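Local atomic coordinates of Non-canonical purine NTP pyrophosphatase (Staphylococcus aureus, PDB entry 4BNQ), a protein that probably hydrolyses non-canonical purine nucleoside triphosphates such as XTP, dITP and ITP to monophosphate and diphosphate, clearing them from the nucleotide pool with the help of magnesium. Residues Ser43-Asn48 with Pro80-Ala85; Asp67-Glu72 with Phe115-Ser120; Gly133-Glu138 with Pro153-Pro158. All coordinates share one frame; numbering follows the deposited sequence.

Interaction 1 (Ser43-Asn48 with Pro80-Ala85)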
loop_
_atom_site.group_PDB
_atom_site.type_symbol
_atom_site.label_atom_id
_atom_site.label_comp_id
_atom_site.label_asym_id
_atom_site.label_seq_id
_atom_site.Cartn_x
_atom_site.Cartn_y
_atom_site.Cartn_z
ATOM N N SER A 43 7.750 -18.556 13.011
ATOM C CA SER A 43 7.940 -19.111 11.683
ATOM C C SER A 43 7.402 -18.172 10.601
ATOM O O SER A 43 7.438 -18.505 9.415
ATOM C CB SER A 43 7.278 -20.483 11.581
ATOM O OG SER A 43 5.901 -20.398 11.882
ATOM N N THR A 44 6.916 -17.002 11.020
ATOM C CA THR A 44 6.453 -15.958 10.100
ATOM C C THR A 44 6.915 -14.581 10.592
ATOM O O THR A 44 7.241 -14.416 11.782
ATOM C CB THR A 44 4.909 -15.935 9.962
ATOM O OG1 THR A 44 4.327 -15.619 11.228
ATOM C CG2 THR A 44 4.370 -17.276 9.469
ATOM N N PHE A 45 6.947 -13.604 9.686
ATOM C CA PHE A 45 7.232 -12.222 10.062
ATOM C C PHE A 45 6.316 -11.758 11.196
ATOM O O PHE A 45 6.761 -11.090 12.128
ATOM C CB PHE A 45 7.032 -11.271 8.877
ATOM C CG PHE A 45 7.907 -11.564 7.687
ATOM C CD1 PHE A 45 9.292 -11.470 7.773
ATOM C CD2 PHE A 45 7.342 -11.876 6.465
ATOM C CE1 PHE A 45 10.094 -11.724 6.661
ATOM C CE2 PHE A 45 8.141 -12.134 5.356
ATOM C CZ PHE A 45 9.516 -12.058 5.458
ATOM N N GLU A 46 5.033 -12.108 11.097
ATOM C CA GLU A 46 4.031 -11.636 12.036
ATOM C C GLU A 46 4.332 -12.137 13.442
ATOM O O GLU A 46 4.283 -11.364 14.403
ATOM C CB GLU A 46 2.631 -12.072 11.589
ATOM C CG GLU A 46 1.585 -12.029 12.698
ATOM C CD GLU A 46 0.161 -12.203 12.186
ATOM O OE1 GLU A 46 -0.091 -11.875 11.003
ATOM O OE2 GLU A 46 -0.714 -12.646 12.973
ATOM N N GLU A 47 4.674 -13.421 13.549
ATOM C CA GLU A 47 5.005 -14.028 14.833
ATOM C C GLU A 47 6.254 -13.426 15.450
ATOM O O GLU A 47 6.327 -13.218 16.663
ATOM C CB GLU A 47 5.141 -15.549 14.681
ATOM C CG GLU A 47 3.816 -16.227 14.356
ATOM C CD GLU A 47 3.941 -17.725 14.163
ATOM O OE1 GLU A 47 5.041 -18.278 14.385
ATOM O OE2 GLU A 47 2.931 -18.352 13.779
ATOM N N ASN A 48 7.246 -13.141 14.620
ATOM C CA ASN A 48 8.467 -12.526 15.131
ATOM C C ASN A 48 8.225 -11.099 15.635
ATOM O O ASN A 48 8.757 -10.712 16.672
ATOM C CB ASN A 48 9.576 -12.576 14.083
ATOM C CG ASN A 48 10.191 -13.949 13.976
ATOM O OD1 ASN A 48 10.201 -14.705 14.948
ATOM N ND2 ASN A 48 10.706 -14.284 12.798
ATOM N N PRO A 80 15.002 -15.123 0.917
ATOM C CA PRO A 80 15.378 -15.571 2.267
ATOM C C PRO A 80 14.226 -15.586 3.286
ATOM O O PRO A 80 14.378 -16.215 4.335
ATOM C CB PRO A 80 16.379 -14.505 2.717
ATOM C CG PRO A 80 16.921 -13.915 1.474
ATOM C CD PRO A 80 15.797 -13.961 0.478
ATOM N N GLY A 81 13.135 -14.876 3.015
ATOM C CA GLY A 81 12.001 -14.823 3.927
ATOM C C GLY A 81 12.375 -14.483 5.365
ATOM O O GLY A 81 13.194 -13.597 5.602
ATOM N N ILE A 82 11.806 -15.195 6.333
ATOM C CA ILE A 82 12.082 -14.890 7.740
ATOM C C ILE A 82 13.562 -15.022 8.093
ATOM O O ILE A 82 14.014 -14.481 9.104
ATOM C CB ILE A 82 11.237 -15.739 8.700
ATOM C CG1 ILE A 82 11.501 -17.231 8.481
ATOM C CG2 ILE A 82 9.760 -15.441 8.521
ATOM C CD1 ILE A 82 10.794 -18.111 9.495
ATOM N N TYR A 83 14.318 -15.727 7.257
ATOM C CA TYR A 83 15.758 -15.812 7.455
ATOM C C TYR A 83 16.522 -14.649 6.814
ATOM O O TYR A 83 17.760 -14.676 6.774
ATOM C CB TYR A 83 16.298 -17.149 6.927
ATOM C CG TYR A 83 15.566 -18.343 7.477
ATOM C CD1 TYR A 83 15.794 -18.787 8.776
ATOM C CD2 TYR A 83 14.639 -19.022 6.705
ATOM C CE1 TYR A 83 15.115 -19.884 9.289
ATOM C CE2 TYR A 83 13.954 -20.116 7.208
ATOM C CZ TYR A 83 14.196 -20.542 8.499
ATOM O OH TYR A 83 13.519 -21.631 8.995
ATOM N N SER A 84 15.798 -13.633 6.330
ATOM C CA SER A 84 16.427 -12.492 5.665
ATOM C C SER A 84 17.594 -11.868 6.450
ATOM O O SER A 84 18.646 -11.601 5.862
ATOM C CB SER A 84 15.399 -11.418 5.302
ATOM O OG SER A 84 14.582 -11.828 4.212
ATOM N N ALA A 85 17.429 -11.669 7.760
ATOM C CA ALA A 85 18.448 -10.970 8.569
ATOM C C ALA A 85 19.742 -11.759 8.786
ATOM O O ALA A 85 20.825 -11.175 8.920
ATOM C CB ALA A 85 17.872 -10.521 9.914
#
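Ile82 reaches across to the start of helix 45-60 with both of its branches, and no hydrogen bond joins the two segments. Its CG2 lies over one face of the Phe45 ring, offset toward the rim, a CH-pi contact 4.3 Å from the ring centroid; the same methyl sits 3.6 Å from Phe45 N, at the first turn of the helix. The other branch starts between the backbone N and the carbonyl carbon (chi1 59°) and then runs extended, which carries CD1 to 3.4 Å from Ser43 O. Phe45 turns its CG anti to its own carbonyl carbon (chi1 -60°), and the far end of the ring meets Gly81, with CZ 3.8 Å from Gly81 C. Thr44 is the N-cap, its OG1 accepting from Glu47 N, while Glu47 OE1 takes Ser43 N at 3.1 Å. Gly81 O is gripped twice by Ser84, through N and through OG at 2.6 Å. Van der Waals packing thus joins the N terminus of helix 45-60 to the turn after strand 79-80; Phe45 also rests on Asp68, the predicted proton acceptor and magnesium ligand, and on Glu72 of strand 64-73, and on Val116 and Val118 of strand 112-123.

Interaction 2 (Asp67-Glu72 with Phe115-Ser120)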
loop_
_atom_site.group_PDB
_atom_site.type_symbol
_atom_site.label_atom_id
_atom_site.label_comp_id
_atom_site.label_asym_id
_atom_site.label_seq_id
_atom_site.Cartn_x
_atom_site.Cartn_y
_atom_site.Cartn_z
ATOM N N ASP A 67 8.940 -4.500 14.472
ATOM C CA ASP A 67 8.999 -4.632 13.037
ATOM C C ASP A 67 9.738 -5.933 12.719
ATOM O O ASP A 67 10.833 -6.183 13.240
ATOM C CB ASP A 67 9.754 -3.420 12.477
ATOM C CG ASP A 67 10.054 -3.526 10.974
ATOM O OD1 ASP A 67 10.574 -4.560 10.498
ATOM O OD2 ASP A 67 9.789 -2.545 10.260
ATOM N N ASP A 68 9.140 -6.774 11.886
ATOM C CA ASP A 68 9.888 -7.892 11.332
ATOM C C ASP A 68 9.688 -7.919 9.834
ATOM O O ASP A 68 8.566 -8.090 9.356
ATOM C CB ASP A 68 9.491 -9.222 11.964
ATOM C CG ASP A 68 10.567 -10.280 11.788
ATOM O OD1 ASP A 68 11.602 -10.193 12.476
ATOM O OD2 ASP A 68 10.402 -11.195 10.954
ATOM N N SER A 69 10.784 -7.732 9.099
ATOM C CA SER A 69 10.722 -7.551 7.661
ATOM C C SER A 69 11.679 -8.517 6.974
ATOM O O SER A 69 12.596 -9.037 7.591
ATOM C CB SER A 69 11.125 -6.128 7.292
ATOM O OG SER A 69 10.333 -5.154 7.948
ATOM N N GLY A 70 11.472 -8.731 5.685
ATOM C CA GLY A 70 12.347 -9.585 4.912
ATOM C C GLY A 70 12.125 -9.477 3.417
ATOM O O GLY A 70 11.288 -8.706 2.938
ATOM N N LEU A 71 12.893 -10.269 2.682
ATOM C CA LEU A 71 12.878 -10.267 1.236
ATOM C C LEU A 71 12.507 -11.661 0.761
ATOM O O LEU A 71 13.084 -12.652 1.213
ATOM C CB LEU A 71 14.272 -9.894 0.748
ATOM C CG LEU A 71 14.600 -9.964 -0.732
ATOM C CD1 LEU A 71 13.753 -8.976 -1.512
ATOM C CD2 LEU A 71 16.069 -9.627 -0.874
ATOM N N GLU A 72 11.525 -11.740 -0.123
ATOM C CA GLU A 72 11.067 -13.006 -0.674
ATOM C C GLU A 72 11.364 -13.000 -2.168
ATOM O O GLU A 72 10.829 -12.174 -2.905
ATOM C CB GLU A 72 9.559 -13.184 -0.433
ATOM C CG GLU A 72 9.175 -13.236 1.044
ATOM C CD GLU A 72 7.674 -13.348 1.269
ATOM O OE1 GLU A 72 6.890 -13.128 0.309
ATOM O OE2 GLU A 72 7.272 -13.652 2.415
ATOM N N PHE A 115 9.598 -7.012 -1.054
ATOM C CA PHE A 115 9.984 -6.668 0.307
ATOM C C PHE A 115 8.732 -6.709 1.161
ATOM O O PHE A 115 7.682 -6.183 0.763
ATOM C CB PHE A 115 10.538 -5.255 0.371
ATOM C CG PHE A 115 12.026 -5.185 0.464
ATOM C CD1 PHE A 115 12.731 -6.085 1.227
ATOM C CD2 PHE A 115 12.724 -4.187 -0.204
ATOM C CE1 PHE A 115 14.112 -5.997 1.310
ATOM C CE2 PHE A 115 14.096 -4.110 -0.131
ATOM C CZ PHE A 115 14.789 -5.011 0.618
ATOM N N VAL A 116 8.841 -7.314 2.334
ATOM C CA VAL A 116 7.687 -7.468 3.207
ATOM C C VAL A 116 7.968 -6.862 4.583
ATOM O O VAL A 116 9.047 -7.046 5.125
ATOM C CB VAL A 116 7.291 -8.958 3.328
ATOM C CG1 VAL A 116 6.153 -9.130 4.311
ATOM C CG2 VAL A 116 6.887 -9.511 1.952
ATOM N N CYS A 117 7.013 -6.108 5.124
ATOM C CA CYS A 117 7.149 -5.546 6.460
ATOM C C CYS A 117 5.885 -5.746 7.280
ATOM O O CYS A 117 4.797 -5.315 6.871
ATOM C CB CYS A 117 7.462 -4.056 6.407
ATOM S SG CYS A 117 7.261 -3.269 8.048
ATOM N N VAL A 118 6.032 -6.405 8.428
ATOM C CA VAL A 118 4.942 -6.517 9.386
ATOM C C VAL A 118 5.250 -5.723 10.651
ATOM O O VAL A 118 6.265 -5.948 11.295
ATOM C CB VAL A 118 4.659 -7.961 9.784
ATOM C CG1 VAL A 118 3.595 -7.989 10.882
ATOM C CG2 VAL A 118 4.209 -8.767 8.569
ATOM N N ILE A 119 4.364 -4.787 10.983
ATOM C CA ILE A 119 4.474 -3.959 12.183
ATOM C C ILE A 119 3.480 -4.493 13.208
ATOM O O ILE A 119 2.304 -4.640 12.889
ATOM C CB ILE A 119 4.080 -2.505 11.865
ATOM C CG1 ILE A 119 5.045 -1.891 10.846
ATOM C CG2 ILE A 119 4.053 -1.635 13.122
ATOM C CD1 ILE A 119 6.462 -1.651 11.369
ATOM N N SER A 120 3.918 -4.795 14.428
ATOM C CA SER A 120 2.946 -5.114 15.472
ATOM C C SER A 120 2.938 -4.073 16.591
ATOM O O SER A 120 3.997 -3.623 17.036
ATOM C CB SER A 120 3.172 -6.510 16.048
ATOM O OG SER A 120 4.340 -6.532 16.827
#
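Asp67-Glu72 and Phe115-Ser120 run antiparallel at 165°, their axes 4.8 Å apart, with Asp68-Val118 and Gly70-Val116 as hydrogen-bonded pairs and Asp67-Ile119, Ser69-Cys117 and Leu71-Phe115 as non-hydrogen-bonded pairs between and beside them. Four backbone bonds result, the shortest from Val116 N to Gly70 O at 2.9 Å. On the face carrying Asp67, Ser69 and Leu71, the Asp67 carboxylate is swung anti to the backbone N (chi1 172°), bringing OD2 to 3.4 Å from Cys117 SG and 3.6 Å from Ile119 CD1. Its OD1 accepts from Ser69 OG at 2.6 Å on the syn side, while OG also lies against Cys117 CB. Salt bridges from OD1 to Lys13 and from OD2 to Arg178, both predicted substrate-binding residues, would stabilise the buried negative charge. Farther along, Leu71 CD1 sits over one face of the Phe115 ring, and Gly70 O lies at the ring's edge, in plane, 3.4 Å from Phe115 CD1. On the other face Asp68, the predicted proton acceptor and magnesium ligand, is bridged to Lys52, and Val116 CG2 touches the Glu72 carboxylate. The pair lies within the central antiparallel sheet, flanked by strands 79-80 and 126-139; helix 45-60 packs on the Asp68 face and helix 177-191 on the Asp67 face.

Interaction 3 (Gly133-Glu138 with Pro153-Pro158). With PO4 (phosphate ion), chain E.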
loop_
_atom_site.group_PDB
_atom_site.type_symbol
_atom_site.label_atom_id
_atom_site.label_comp_id
_atom_site.label_asym_id
_atom_site.label_seq_id
_atom_site.Cartn_x
_atom_site.Cartn_y
_atom_site.Cartn_z
ATOM N N GLY A 133 2.868 -4.453 5.209
ATOM C CA GLY A 133 3.125 -3.695 3.993
ATOM C C GLY A 133 4.055 -4.459 3.055
ATOM O O GLY A 133 4.873 -5.278 3.508
ATOM N N THR A 134 3.916 -4.230 1.749
ATOM C CA THR A 134 4.821 -4.834 0.769
ATOM C C THR A 134 5.211 -3.859 -0.348
ATOM O O THR A 134 4.496 -2.892 -0.633
ATOM C CB THR A 134 4.221 -6.104 0.115
ATOM O OG1 THR A 134 3.149 -5.727 -0.751
ATOM C CG2 THR A 134 3.707 -7.086 1.166
ATOM N N VAL A 135 6.346 -4.122 -0.985
ATOM C CA VAL A 135 6.694 -3.411 -2.205
ATOM C C VAL A 135 7.392 -4.370 -3.164
ATOM O O VAL A 135 8.206 -5.181 -2.754
ATOM C CB VAL A 135 7.530 -2.131 -1.931
ATOM C CG1 VAL A 135 8.936 -2.472 -1.437
ATOM C CG2 VAL A 135 7.579 -1.232 -3.175
ATOM N N SER A 136 7.040 -4.291 -4.442
ATOM C CA SER A 136 7.585 -5.216 -5.422
ATOM C C SER A 136 8.813 -4.635 -6.108
ATOM O O SER A 136 8.974 -3.411 -6.184
ATOM C CB SER A 136 6.534 -5.569 -6.471
ATOM O OG SER A 136 6.196 -4.434 -7.255
ATOM N N GLY A 137 9.664 -5.527 -6.613
ATOM C CA GLY A 137 10.850 -5.144 -7.351
ATOM C C GLY A 137 11.534 -6.366 -7.945
ATOM O O GLY A 137 10.931 -7.439 -8.075
ATOM N N GLU A 138 12.802 -6.196 -8.302
ATOM C CA GLU A 138 13.581 -7.244 -8.926
ATOM C C GLU A 138 14.911 -7.205 -8.247
ATOM O O GLU A 138 15.295 -6.159 -7.715
ATOM C CB GLU A 138 13.767 -6.957 -10.421
ATOM C CG GLU A 138 12.467 -6.989 -11.217
ATOM C CD GLU A 138 12.660 -6.661 -12.692
ATOM O OE1 GLU A 138 13.510 -5.795 -13.005
ATOM O OE2 GLU A 138 11.956 -7.262 -13.539
ATOM N N PRO A 153 20.731 -2.276 -1.482
ATOM C CA PRO A 153 21.510 -2.009 -2.703
ATOM C C PRO A 153 21.229 -2.940 -3.891
ATOM O O PRO A 153 21.660 -2.646 -5.009
ATOM C CB PRO A 153 22.960 -2.171 -2.243
ATOM C CG PRO A 153 22.910 -2.006 -0.737
ATOM C CD PRO A 153 21.607 -2.622 -0.344
ATOM N N ILE A 154 20.529 -4.046 -3.670
ATOM C CA ILE A 154 20.234 -4.941 -4.787
ATOM C C ILE A 154 18.744 -5.048 -5.070
ATOM O O ILE A 154 18.321 -5.843 -5.904
ATOM C CB ILE A 154 20.803 -6.359 -4.563
ATOM C CG1 ILE A 154 20.033 -7.073 -3.462
ATOM C CG2 ILE A 154 22.284 -6.297 -4.250
ATOM C CD1 ILE A 154 20.482 -8.521 -3.224
ATOM N N PHE A 155 17.939 -4.262 -4.368
ATOM C CA PHE A 155 16.508 -4.293 -4.621
ATOM C C PHE A 155 16.105 -3.169 -5.595
ATOM O O PHE A 155 15.906 -2.013 -5.199
ATOM C CB PHE A 155 15.713 -4.194 -3.314
ATOM C CG PHE A 155 14.252 -4.553 -3.465
ATOM C CD1 PHE A 155 13.820 -5.865 -3.303
ATOM C CD2 PHE A 155 13.313 -3.583 -3.772
ATOM C CE1 PHE A 155 12.473 -6.199 -3.447
ATOM C CE2 PHE A 155 11.965 -3.910 -3.914
ATOM C CZ PHE A 155 11.549 -5.221 -3.754
ATOM N N TYR A 156 15.976 -3.537 -6.869
ATOM C CA TYR A 156 15.686 -2.608 -7.948
ATOM C C TYR A 156 14.184 -2.389 -8.007
ATOM O O TYR A 156 13.400 -3.347 -7.988
ATOM C CB TYR A 156 16.218 -3.175 -9.272
ATOM C CG TYR A 156 15.864 -2.358 -10.484
ATOM C CD1 TYR A 156 16.584 -1.222 -10.814
ATOM C CD2 TYR A 156 14.817 -2.732 -11.308
ATOM C CE1 TYR A 156 16.253 -0.461 -11.925
ATOM C CE2 TYR A 156 14.480 -1.985 -12.431
ATOM C CZ TYR A 156 15.202 -0.851 -12.730
ATOM O OH TYR A 156 14.888 -0.113 -13.837
ATOM N N VAL A 157 13.783 -1.126 -8.053
ATOM C CA VAL A 157 12.362 -0.788 -8.082
ATOM C C VAL A 157 12.002 -0.228 -9.454
ATOM O O VAL A 157 12.291 0.942 -9.722
ATOM C CB VAL A 157 12.019 0.267 -7.007
ATOM C CG1 VAL A 157 10.531 0.542 -6.989
ATOM C CG2 VAL A 157 12.487 -0.206 -5.615
ATOM N N PRO A 158 11.377 -1.061 -10.317
ATOM C CA PRO A 158 11.070 -0.698 -11.709
ATOM C C PRO A 158 10.321 0.630 -11.825
ATOM O O PRO A 158 10.730 1.454 -12.641
ATOM C CB PRO A 158 10.194 -1.863 -12.195
ATOM C CG PRO A 158 10.639 -3.024 -11.370
ATOM C CD PRO A 158 10.869 -2.409 -9.993
HETATM P P PO4 E . 3.832 -2.030 -6.233
HETATM O O1 PO4 E . 2.426 -1.502 -6.404
HETATM O O2 PO4 E . 4.042 -3.165 -7.210
HETATM O O3 PO4 E . 4.057 -2.546 -4.834
HETATM O O4 PO4 E . 4.813 -0.912 -6.526
#
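Glu138 and Tyr156 form a single antiparallel hydrogen-bonded pair: Glu138 N donates to Tyr156 O at 2.9 Å, and Tyr156 N returns a bond to Glu138 O at 2.8 Å, nearly along the C=O axis. The short strand segments diverge steeply, at 107°, which is consistent with the backbone pairing being confined to this one place.

Apolar and van der Waals contacts extend the join backward along strand 126-139. Phe155 has CG anti to its backbone N (chi1 -166°), a conformation that sends the tip of the ring to the backbone of Val135-Gly137; its CZ comes to 3.4 Å from Gly137 N and lies close to Val135 O as well, while CE2 meets Val135 CG1 at 4.2 Å. Gly137, with no side chain, lets the chains come close: its CA is 3.2 Å from Tyr156 O. Pro158 CD packs on the same CA. Beyond the backbone pair, the Glu138 and Tyr156 side chains lie side by side and point the same way, with OE1 3.7 Å from Tyr156 CD2 and the carboxylate and ring planes 30° apart. The phenol OH is bonded to Asp161.

Polar contacts to a phosphate ion, probably from the crystallisation liquor, occupy the other side of the strand. Ser136 OG bonds PO4 O2 at 2.5 Å, and Ser136 N makes a weak bond to O3. Lys159 and Ser136 of the second subunit also bind this ion, placing it at the dimer interface.

Phe155 stacks on Phe115 of strand 112-123, and Val135 neighbours His177, a predicted substrate-binding residue. This is an antiparallel strand connection in the central sheet of the HAM1 NTPase fold, reached after the loop bearing the predicted substrate residues Phe149-Asp152.

From the N terminus, helix 45-60 leads into strand 64-73, and interaction 1 closes the loop by bringing the turn after strand 79-80 back to the helix start. Interaction 2 opens inside that loop and closes beyond it, on strand 112-123, so the two cross; they meet where Leu71 bonds through its backbone to Gly81 and to Ser84 OG. Interaction 3 follows in series, closing the shorter loop from strand 126-139 to strand 155-157. It joins interaction 2 through backbone bonds of Phe115 with Val135 and Cys117 with Gly133. Interactions 1 and 3 do not touch, their centres about 18 Å apart; the central sheet of interaction 2 links them.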